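Local coordinates for nucleoporin nup120 (Schizosaccharomyces pombe, PDB 4GQ2), which serves as a structural component of the nuclear pore complex, whose nucleoporins can also dock transiently associated nuclear transport factors, at residues 575-580 with 647-652; 634-639 with 697-702; 812-817 with 839-844; 848-853 with 860-865. One frame throughout, in Å; residues are numbered along the deposited sequence.

The four contacts fall into two pairs within the helical part of the chain. Interactions 1 and 2 have centres about 11 Å apart and share one hydrophobic core, where Ile577 CG2 of interaction 1 lies 3.7 Å from Leu699 CD2 of interaction 2; their segments alternate along the chain. Interactions 3 and 4 follow in sequence, within the HEAT-repeat range, and both use helix 840-852. Their centres are about 13 Å apart, and Val817 CG1 meets Ile849 CD1 at 3.7 Å. The pairs themselves do not touch: the nearest atoms of interactions 2 and 3 are about 15 Å apart. All four are buried helix-to-helix packing contacts, built mainly from apolar side chains.

Interaction 1: 575-580 with 647-652; sequences YQILDL and MRDIDS
Helix-to-helix packing in the alpha-helical part of nup120 sets Ile577, from helix 571-585, against Ile650 and Asp649 of helix 646-658. The two isoleucines meet methyl to methyl: Ile577 CG2 lies 3.4 Å from Ile650 CG2, a tight approach, and the same Ile650 methyl comes within 3.6 Å of Ile577 CB. Their side chains cross at about a right angle, over backbones close enough that the CA atoms of Ile577 and Ile650 are 6.8 Å apart. The longer branch of Ile577, with CG1 beside the backbone N (chi1 -50°), carries CD1 to Asp649 CB at 3.8 Å, while CG2, anti to that N, meets Ile650. The joint belongs to a bundle whose core is completed by neighbouring helices: Leu640 of helix 630-641 and Leu699 of helix 672-703 pack on Ile577, while Phe696 covers Ile650. Asp649 offers only its methylene carbon to this apolar contact. The residue is buried, and OD1 is hydrogen-bonded to Ser570 OG. OD2 lies near Glu573 OE1, a like-charge proximity that Arg648 may partly offset, its NH1 being 3.8 Å from Asp649 OD1 in a long, charge-only pair.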
# COMPACT_ATOMS: atom_id res chain seq x y z
N TYR A 575 -29.54 -9.68 12.39
CA TYR A 575 -29.10 -8.31 12.61
C TYR A 575 -28.65 -8.09 14.05
O TYR A 575 -27.58 -7.52 14.30
CB TYR A 575 -30.22 -7.33 12.26
CG TYR A 575 -30.34 -7.00 10.79
CD1 TYR A 575 -29.93 -7.90 9.81
CD2 TYR A 575 -30.88 -5.78 10.38
CE1 TYR A 575 -30.05 -7.60 8.47
CE2 TYR A 575 -31.00 -5.47 9.04
CZ TYR A 575 -30.58 -6.38 8.08
OH TYR A 575 -30.70 -6.07 6.75
N GLN A 576 -29.48 -8.55 14.99
CA GLN A 576 -29.19 -8.42 16.42
C GLN A 576 -27.85 -9.04 16.81
O GLN A 576 -27.09 -8.44 17.58
CB GLN A 576 -30.32 -9.02 17.25
CG GLN A 576 -31.61 -8.23 17.14
CD GLN A 576 -32.77 -8.84 17.92
OE1 GLN A 576 -32.80 -10.05 18.18
NE2 GLN A 576 -33.73 -8.01 18.28
N ILE A 577 -27.56 -10.23 16.28
CA ILE A 577 -26.30 -10.92 16.54
C ILE A 577 -25.12 -10.19 15.90
O ILE A 577 -24.04 -10.10 16.50
CB ILE A 577 -26.32 -12.39 16.06
CG1 ILE A 577 -27.57 -13.12 16.56
CG2 ILE A 577 -25.06 -13.12 16.53
CD1 ILE A 577 -27.96 -14.33 15.73
N LEU A 578 -25.32 -9.65 14.70
CA LEU A 578 -24.29 -8.86 14.04
C LEU A 578 -23.88 -7.69 14.94
O LEU A 578 -22.68 -7.44 15.15
CB LEU A 578 -24.74 -8.37 12.65
CG LEU A 578 -23.87 -7.44 11.78
CD1 LEU A 578 -24.09 -5.98 12.15
CD2 LEU A 578 -22.37 -7.78 11.80
N ASP A 579 -24.86 -6.99 15.51
CA ASP A 579 -24.57 -5.88 16.41
C ASP A 579 -23.78 -6.33 17.63
O ASP A 579 -22.91 -5.60 18.11
CB ASP A 579 -25.85 -5.16 16.83
CG ASP A 579 -25.57 -3.90 17.61
OD1 ASP A 579 -25.04 -2.94 17.03
OD2 ASP A 579 -25.89 -3.87 18.82
N LEU A 580 -24.07 -7.54 18.11
CA LEU A 580 -23.30 -8.15 19.20
C LEU A 580 -21.82 -8.34 18.82
O LEU A 580 -20.93 -8.17 19.65
CB LEU A 580 -23.92 -9.49 19.64
CG LEU A 580 -25.32 -9.54 20.28
CD1 LEU A 580 -25.68 -10.97 20.65
CD2 LEU A 580 -25.41 -8.66 21.53
N MET A 647 -27.18 -19.70 15.49
CA MET A 647 -26.15 -20.13 14.55
C MET A 647 -26.63 -20.08 13.10
O MET A 647 -25.92 -19.57 12.23
CB MET A 647 -25.59 -21.51 14.89
CG MET A 647 -24.48 -21.96 13.95
SD MET A 647 -23.36 -23.20 14.61
CE MET A 647 -24.20 -24.72 14.14
N ARG A 648 -27.84 -20.58 12.86
CA ARG A 648 -28.44 -20.55 11.53
C ARG A 648 -28.60 -19.10 11.07
O ARG A 648 -28.31 -18.78 9.92
CB ARG A 648 -29.80 -21.25 11.54
CG ARG A 648 -30.46 -21.41 10.17
CD ARG A 648 -31.92 -20.99 10.22
NE ARG A 648 -32.69 -21.69 11.25
CZ ARG A 648 -33.81 -21.22 11.82
NH1 ARG A 648 -34.30 -20.04 11.47
NH2 ARG A 648 -34.43 -21.94 12.75
N ASP A 649 -29.04 -18.24 11.99
CA ASP A 649 -29.29 -16.83 11.70
C ASP A 649 -28.05 -16.10 11.21
O ASP A 649 -28.08 -15.48 10.14
CB ASP A 649 -29.88 -16.12 12.93
CG ASP A 649 -31.15 -16.77 13.45
OD1 ASP A 649 -31.68 -17.69 12.78
OD2 ASP A 649 -31.63 -16.37 14.53
N ILE A 650 -26.95 -16.17 11.97
CA ILE A 650 -25.71 -15.54 11.52
C ILE A 650 -25.10 -16.22 10.31
O ILE A 650 -24.54 -15.55 9.45
CB ILE A 650 -24.63 -15.36 12.60
CG1 ILE A 650 -24.69 -16.49 13.64
CG2 ILE A 650 -24.76 -13.98 13.22
CD1 ILE A 650 -23.59 -16.45 14.67
N ASP A 651 -25.25 -17.54 10.23
CA ASP A 651 -24.85 -18.29 9.05
C ASP A 651 -25.49 -17.67 7.80
O ASP A 651 -24.80 -17.43 6.81
CB ASP A 651 -25.25 -19.76 9.19
CG ASP A 651 -24.33 -20.70 8.43
OD1 ASP A 651 -24.23 -20.56 7.19
OD2 ASP A 651 -23.73 -21.58 9.07
N SER A 652 -26.79 -17.41 7.86
CA SER A 652 -27.53 -16.80 6.75
C SER A 652 -27.11 -15.36 6.48
O SER A 652 -26.94 -14.96 5.32
CB SER A 652 -29.04 -16.85 7.00
OG SER A 652 -29.50 -18.19 7.03

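Interaction 2: 634-639 with 697-702; sequences STLIDT and IFLLSL
Leu636 meets Leu699 and Leu702 through a single methyl group. Its CB bond leaves helix 630-641 toward segment 697-702, but CB is still 5.0 Å from the nearest of the two partner methyls, Leu702 CD1. One bond further on, Leu636 CG remains short of contact, 4.5 Å from Leu699 CD1. The branch then divides. CD2 continues across and reaches Leu699 CD1 and Leu702 CD1, each at 3.9 Å. Seen from CD2 these two methyls lie about 90° apart, so the tip sits in the angle between residues one helical turn apart on helix 672-703. The other branch, CD1, turns to helix 571-585 and meets Leu580 CD2 at 4.0 Å. This places the leucine where two helices of the Nup120 helical domain, 630-641 and 672-703, meet helix 571-585. The backbones stand well apart, with 8.9 Å between the CA atoms of Leu636 and Leu699, and the side chains span the gap. The off-staggered first torsion of Leu636 (chi1 -97°) goes with CD2 lying between the two partner methyls. Leu702 crosses it at about a right angle, whereas Leu699 runs at a slant to it. Leu699 also packs on Leu584 of helix 571-585. Beyond Leu636 along the helix, Ile637 turns to Gln706 and Asp708 in the loop after helix 672-703.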
# COMPACT_ATOMS: atom_id res chain seq x y z
N SER A 634 -21.65 -12.05 30.23
CA SER A 634 -22.91 -12.58 30.69
C SER A 634 -24.08 -12.04 29.85
O SER A 634 -24.97 -12.79 29.47
CB SER A 634 -23.10 -12.24 32.17
OG SER A 634 -24.37 -12.66 32.62
N THR A 635 -24.04 -10.75 29.54
CA THR A 635 -25.02 -10.12 28.68
C THR A 635 -25.11 -10.79 27.30
O THR A 635 -26.20 -11.07 26.82
CB THR A 635 -24.73 -8.63 28.50
OG1 THR A 635 -24.78 -7.99 29.77
CG2 THR A 635 -25.75 -7.96 27.56
N LEU A 636 -23.96 -11.05 26.69
CA LEU A 636 -23.92 -11.72 25.39
C LEU A 636 -24.43 -13.14 25.45
O LEU A 636 -25.24 -13.56 24.60
CB LEU A 636 -22.51 -11.71 24.81
CG LEU A 636 -22.16 -10.62 23.80
CD1 LEU A 636 -22.51 -9.22 24.29
CD2 LEU A 636 -20.67 -10.72 23.48
N ILE A 637 -23.97 -13.89 26.46
CA ILE A 637 -24.45 -15.26 26.68
C ILE A 637 -25.97 -15.28 26.71
O ILE A 637 -26.61 -15.97 25.91
CB ILE A 637 -23.92 -15.86 28.00
CG1 ILE A 637 -22.41 -16.08 27.94
CG2 ILE A 637 -24.65 -17.15 28.33
CD1 ILE A 637 -21.76 -16.24 29.30
N ASP A 638 -26.54 -14.48 27.61
CA ASP A 638 -27.97 -14.51 27.87
C ASP A 638 -28.81 -14.09 26.67
O ASP A 638 -29.81 -14.74 26.37
CB ASP A 638 -28.33 -13.74 29.14
CG ASP A 638 -28.03 -14.53 30.40
OD1 ASP A 638 -28.13 -15.78 30.37
OD2 ASP A 638 -27.70 -13.92 31.44
N THR A 639 -28.38 -13.04 25.95
CA THR A 639 -29.13 -12.62 24.76
C THR A 639 -28.97 -13.61 23.61
O THR A 639 -29.86 -13.70 22.77
CB THR A 639 -28.87 -11.15 24.30
OG1 THR A 639 -28.29 -11.12 22.99
CG2 THR A 639 -28.03 -10.37 25.28
N ILE A 697 -15.58 -13.92 14.46
CA ILE A 697 -14.52 -14.72 15.07
C ILE A 697 -14.46 -14.48 16.58
O ILE A 697 -14.41 -15.43 17.35
CB ILE A 697 -13.13 -14.47 14.42
CG1 ILE A 697 -13.11 -14.99 12.98
CG2 ILE A 697 -12.02 -15.13 15.23
CD1 ILE A 697 -11.91 -14.57 12.17
N PHE A 698 -14.49 -13.21 17.00
CA PHE A 698 -14.46 -12.89 18.43
C PHE A 698 -15.65 -13.53 19.14
O PHE A 698 -15.52 -14.08 20.24
CB PHE A 698 -14.50 -11.38 18.69
CG PHE A 698 -13.33 -10.61 18.14
CD1 PHE A 698 -12.22 -11.24 17.61
CD2 PHE A 698 -13.34 -9.21 18.19
CE1 PHE A 698 -11.16 -10.51 17.10
CE2 PHE A 698 -12.28 -8.47 17.69
CZ PHE A 698 -11.19 -9.12 17.14
N LEU A 699 -16.81 -13.44 18.50
CA LEU A 699 -18.06 -13.95 19.05
C LEU A 699 -18.01 -15.48 19.21
O LEU A 699 -18.29 -16.00 20.29
CB LEU A 699 -19.22 -13.53 18.15
CG LEU A 699 -20.60 -13.34 18.77
CD1 LEU A 699 -20.57 -12.36 19.93
CD2 LEU A 699 -21.56 -12.87 17.69
N LEU A 700 -17.63 -16.17 18.14
CA LEU A 700 -17.47 -17.63 18.16
C LEU A 700 -16.47 -18.09 19.21
O LEU A 700 -16.72 -19.06 19.93
CB LEU A 700 -17.08 -18.14 16.76
CG LEU A 700 -18.18 -18.67 15.84
CD1 LEU A 700 -19.59 -18.24 16.24
CD2 LEU A 700 -17.90 -18.33 14.38
N SER A 701 -15.35 -17.37 19.32
CA SER A 701 -14.34 -17.64 20.33
C SER A 701 -14.84 -17.46 21.77
O SER A 701 -14.44 -18.19 22.67
CB SER A 701 -13.12 -16.74 20.09
OG SER A 701 -12.27 -16.73 21.22
N LEU A 702 -15.70 -16.47 21.98
CA LEU A 702 -16.30 -16.24 23.30
C LEU A 702 -17.23 -17.40 23.68
O LEU A 702 -17.10 -17.97 24.76
CB LEU A 702 -17.08 -14.91 23.31
CG LEU A 702 -17.54 -14.36 24.66
CD1 LEU A 702 -17.61 -12.84 24.61
CD2 LEU A 702 -18.89 -14.92 25.10

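Interaction 3: 812-817 with 839-844; sequences LVTELV and DPIAVY
Thr814 lies across the first turn of helix 840-852, its methyl against Ile841 and its hydroxyl beside Ala842. The contact packs helix 812-822 on helix 840-852 in the HEAT-repeat region, an alpha-solenoid type of fold in which successive helices stack side by side. The backbones come close here, with the CA atoms of Thr814 and Ala842 only 5.8 Å apart, an approach that the small threonine and alanine side chains permit. Thr814 CG2, placed opposite its own backbone N, meets Ile841 CG2 at 4.0 Å, the two side chains crossing at about a right angle. The other branch points OG1 past the methyl of Ala842, with Thr814 OG1 to Ala842 CB at 3.8 Å, a van der Waals contact. Around these residues the interface widens: Val817, one turn further along, packs on Leu845, Ile841 touches Tyr871, and Leu812 and Leu816 pack on Phe734 of helix 719-739 and Phe774 of helix 770-777. One water bridges the two segments. Asp839, at the N-cap position of helix 840-852, makes no capping bond with its side chain; its OD2 accepts a hydrogen bond from the water, 2.8 Å from Asp839 OD2. The same water is hydrogen-bonded to Thr814 OG1 at 2.7 Å, and the two oxygens subtend about 142° at it, spanning the 5.2 Å that separates Thr814 OG1 from Asp839 OD2.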
# COMPACT_ATOMS: atom_id res chain seq x y z
N LEU A 812 -6.56 -17.88 -4.24
CA LEU A 812 -6.44 -16.48 -4.65
C LEU A 812 -5.05 -15.89 -4.40
O LEU A 812 -4.54 -15.11 -5.22
CB LEU A 812 -7.51 -15.65 -3.93
CG LEU A 812 -7.85 -14.20 -4.28
CD1 LEU A 812 -6.81 -13.21 -3.75
CD2 LEU A 812 -8.10 -14.03 -5.77
N VAL A 813 -4.42 -16.26 -3.29
CA VAL A 813 -3.07 -15.78 -2.99
C VAL A 813 -2.11 -16.27 -4.05
O VAL A 813 -1.34 -15.50 -4.61
CB VAL A 813 -2.58 -16.21 -1.59
CG1 VAL A 813 -1.13 -15.83 -1.39
CG2 VAL A 813 -3.44 -15.58 -0.51
N THR A 814 -2.18 -17.56 -4.36
CA THR A 814 -1.30 -18.15 -5.35
C THR A 814 -1.48 -17.46 -6.70
O THR A 814 -0.50 -17.07 -7.34
CB THR A 814 -1.51 -19.66 -5.49
OG1 THR A 814 -1.36 -20.28 -4.20
CG2 THR A 814 -0.49 -20.24 -6.44
N GLU A 815 -2.74 -17.28 -7.10
CA GLU A 815 -3.07 -16.63 -8.36
C GLU A 815 -2.50 -15.21 -8.45
O GLU A 815 -1.83 -14.87 -9.42
CB GLU A 815 -4.59 -16.58 -8.56
CG GLU A 815 -5.23 -17.94 -8.84
CD GLU A 815 -6.74 -17.85 -9.06
OE1 GLU A 815 -7.29 -16.72 -9.10
OE2 GLU A 815 -7.38 -18.91 -9.20
N LEU A 816 -2.76 -14.40 -7.43
CA LEU A 816 -2.31 -13.02 -7.46
C LEU A 816 -0.79 -12.93 -7.43
O LEU A 816 -0.20 -12.25 -8.28
CB LEU A 816 -2.95 -12.18 -6.33
CG LEU A 816 -2.44 -10.74 -6.20
CD1 LEU A 816 -2.60 -9.98 -7.51
CD2 LEU A 816 -3.15 -10.02 -5.06
N VAL A 817 -0.17 -13.64 -6.49
CA VAL A 817 1.30 -13.64 -6.35
C VAL A 817 1.99 -14.18 -7.61
O VAL A 817 3.02 -13.64 -8.05
CB VAL A 817 1.77 -14.42 -5.10
CG1 VAL A 817 3.28 -14.51 -5.04
CG2 VAL A 817 1.24 -13.76 -3.83
N ASP A 839 -0.04 -25.90 -0.75
CA ASP A 839 -0.21 -26.58 -2.04
C ASP A 839 1.13 -26.60 -2.81
O ASP A 839 1.91 -25.65 -2.71
CB ASP A 839 -1.29 -25.89 -2.89
CG ASP A 839 -2.62 -25.75 -2.17
OD1 ASP A 839 -2.94 -26.61 -1.32
OD2 ASP A 839 -3.36 -24.78 -2.45
N PRO A 840 1.39 -27.68 -3.57
CA PRO A 840 2.65 -27.79 -4.30
C PRO A 840 2.99 -26.60 -5.20
O PRO A 840 4.11 -26.11 -5.16
CB PRO A 840 2.47 -29.08 -5.11
CG PRO A 840 1.61 -29.92 -4.22
CD PRO A 840 0.65 -28.96 -3.57
N ILE A 841 2.02 -26.12 -5.99
CA ILE A 841 2.24 -24.93 -6.83
C ILE A 841 2.67 -23.72 -5.99
O ILE A 841 3.55 -22.96 -6.40
CB ILE A 841 0.99 -24.60 -7.68
CG1 ILE A 841 0.69 -25.75 -8.65
CG2 ILE A 841 1.17 -23.30 -8.47
CD1 ILE A 841 -0.67 -25.66 -9.31
N ALA A 842 2.06 -23.55 -4.82
CA ALA A 842 2.36 -22.45 -3.92
C ALA A 842 3.79 -22.55 -3.41
O ALA A 842 4.55 -21.58 -3.48
CB ALA A 842 1.38 -22.42 -2.75
N VAL A 843 4.14 -23.73 -2.93
CA VAL A 843 5.47 -24.00 -2.39
C VAL A 843 6.54 -23.82 -3.47
O VAL A 843 7.59 -23.21 -3.22
CB VAL A 843 5.53 -25.39 -1.71
CG1 VAL A 843 6.90 -25.62 -1.07
CG2 VAL A 843 4.44 -25.50 -0.64
N TYR A 844 6.26 -24.31 -4.68
CA TYR A 844 7.14 -24.13 -5.82
C TYR A 844 7.33 -22.64 -6.09
O TYR A 844 8.45 -22.18 -6.37
CB TYR A 844 6.56 -24.84 -7.05
CG TYR A 844 7.31 -24.57 -8.34
CD1 TYR A 844 8.54 -25.16 -8.59
CD2 TYR A 844 6.79 -23.70 -9.30
CE1 TYR A 844 9.24 -24.92 -9.76
CE2 TYR A 844 7.49 -23.44 -10.48
CZ TYR A 844 8.71 -24.06 -10.70
OH TYR A 844 9.42 -23.81 -11.85
O HOH W 1 -2.15 -22.87 -4.13

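Interaction 4: 848-853 with 860-865; sequences LIYLKS and VRCFKT
A helical hairpin in the HEAT-repeat region brings Tyr850 against Cys862 and sets Leu848 and Leu851 against Phe863. Helices 840-852 and 856-864 run nearly antiparallel, their local axes 9.4 Å apart at closest approach and 161° between N-to-C directions. On one side of the interface the thiol of Cys862 comes to the rim of the Tyr850 ring: SG is 3.7 Å from Tyr850 CE2 and 3.9 Å from Tyr850 CD2. It lies close to the ring plane, 82° off the normal and 4.9 Å from the centroid, so this is a sulfur-aromatic contact at the edge and not over the face. With SG beside the backbone N of Cys862 (chi1 -71°) the thiol is directed at the tyrosine. The ring of Phe863, too, is met at its edge, here by aliphatic carbons: Phe863 CE2 meets Leu851 CG at 4.3 Å and Phe863 CZ meets Leu848 CD2 at 4.4 Å. Phe863 packs further on Leu903 and Leu907 of helix 895-909, and Met830 of helix 826-832 borders Tyr850, which also touches an acidic side chain of another protein chain. Where helix 840-852 ends, Ser853 OG donates to Ile849 O at 2.9 Å, from above the carbonyl plane. Paired antiparallel helices joined by a short turn, packed through apolar side chains, are consistent with the HEAT-repeat, alpha-solenoid character of this region.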
# COMPACT_ATOMS: atom_id res chain seq x y z
N LEU A 848 10.67 -20.12 -6.16
CA LEU A 848 11.04 -19.17 -7.20
C LEU A 848 11.25 -17.75 -6.66
O LEU A 848 12.16 -17.06 -7.09
CB LEU A 848 10.00 -19.14 -8.30
CG LEU A 848 9.72 -20.38 -9.13
CD1 LEU A 848 8.57 -20.04 -10.05
CD2 LEU A 848 10.94 -20.82 -9.93
N ILE A 849 10.38 -17.33 -5.74
CA ILE A 849 10.46 -16.00 -5.15
C ILE A 849 11.77 -15.88 -4.35
O ILE A 849 12.54 -14.94 -4.54
CB ILE A 849 9.24 -15.68 -4.25
CG1 ILE A 849 7.96 -15.58 -5.08
CG2 ILE A 849 9.46 -14.39 -3.46
CD1 ILE A 849 6.70 -15.85 -4.28
N TYR A 850 12.03 -16.85 -3.47
CA TYR A 850 13.28 -16.86 -2.72
C TYR A 850 14.46 -16.87 -3.68
O TYR A 850 15.46 -16.19 -3.43
CB TYR A 850 13.39 -18.07 -1.81
CG TYR A 850 12.53 -18.04 -0.57
CD1 TYR A 850 12.52 -16.93 0.28
CD2 TYR A 850 11.77 -19.14 -0.22
CE1 TYR A 850 11.74 -16.92 1.43
CE2 TYR A 850 10.99 -19.15 0.91
CZ TYR A 850 10.98 -18.04 1.73
OH TYR A 850 10.18 -18.09 2.84
N LEU A 851 14.36 -17.65 -4.76
CA LEU A 851 15.45 -17.75 -5.72
C LEU A 851 15.76 -16.37 -6.26
O LEU A 851 16.92 -15.95 -6.27
CB LEU A 851 15.10 -18.70 -6.86
CG LEU A 851 16.07 -19.84 -7.20
CD1 LEU A 851 15.88 -20.28 -8.64
CD2 LEU A 851 17.52 -19.48 -6.93
N LYS A 852 14.71 -15.66 -6.67
CA LYS A 852 14.86 -14.30 -7.21
C LYS A 852 15.33 -13.27 -6.17
O LYS A 852 15.86 -12.23 -6.53
CB LYS A 852 13.55 -13.83 -7.86
CG LYS A 852 13.20 -14.55 -9.15
CD LYS A 852 14.14 -14.17 -10.29
CE LYS A 852 13.85 -14.97 -11.54
NZ LYS A 852 14.95 -14.84 -12.54
N SER A 853 15.15 -13.59 -4.89
CA SER A 853 15.48 -12.66 -3.81
C SER A 853 16.85 -12.96 -3.19
O SER A 853 17.18 -12.44 -2.13
CB SER A 853 14.39 -12.70 -2.74
OG SER A 853 13.12 -12.41 -3.33
N VAL A 860 15.97 -23.70 -2.09
CA VAL A 860 16.29 -25.12 -2.23
C VAL A 860 15.48 -25.96 -1.25
O VAL A 860 15.00 -27.04 -1.60
CB VAL A 860 17.80 -25.39 -2.07
CG1 VAL A 860 18.06 -26.87 -1.84
CG2 VAL A 860 18.54 -24.91 -3.31
N ARG A 861 15.32 -25.45 -0.03
CA ARG A 861 14.53 -26.12 0.99
C ARG A 861 13.07 -26.29 0.54
O ARG A 861 12.48 -27.36 0.72
CB ARG A 861 14.61 -25.35 2.31
CG ARG A 861 13.67 -25.85 3.41
CD ARG A 861 14.04 -27.25 3.85
NE ARG A 861 13.24 -27.68 5.00
CZ ARG A 861 13.07 -28.95 5.36
NH1 ARG A 861 13.64 -29.93 4.66
NH2 ARG A 861 12.33 -29.25 6.42
N CYS A 862 12.52 -25.24 -0.07
CA CYS A 862 11.14 -25.27 -0.60
C CYS A 862 11.04 -26.21 -1.80
O CYS A 862 10.08 -26.98 -1.91
CB CYS A 862 10.69 -23.85 -0.98
SG CYS A 862 10.37 -22.76 0.43
N PHE A 863 12.03 -26.17 -2.69
CA PHE A 863 12.11 -27.08 -3.83
C PHE A 863 12.05 -28.56 -3.43
O PHE A 863 11.48 -29.37 -4.15
CB PHE A 863 13.40 -26.84 -4.63
CG PHE A 863 13.34 -25.66 -5.57
CD1 PHE A 863 12.20 -25.39 -6.31
CD2 PHE A 863 14.45 -24.84 -5.73
CE1 PHE A 863 12.16 -24.31 -7.18
CE2 PHE A 863 14.42 -23.76 -6.60
CZ PHE A 863 13.27 -23.49 -7.33
N LYS A 864 12.65 -28.91 -2.29
CA LYS A 864 12.72 -30.31 -1.85
C LYS A 864 11.56 -30.75 -0.96
O LYS A 864 11.45 -31.93 -0.64
CB LYS A 864 14.03 -30.57 -1.10
CG LYS A 864 15.29 -30.39 -1.92
CD LYS A 864 16.52 -30.81 -1.10
CE LYS A 864 17.80 -30.65 -1.90
NZ LYS A 864 18.98 -31.09 -1.11
N THR A 865 10.70 -29.82 -0.56
CA THR A 865 9.54 -30.18 0.25
C THR A 865 8.27 -30.14 -0.60
O THR A 865 7.16 -30.21 -0.08
CB THR A 865 9.37 -29.27 1.49
OG1 THR A 865 9.26 -27.91 1.06
CG2 THR A 865 10.58 -29.40 2.42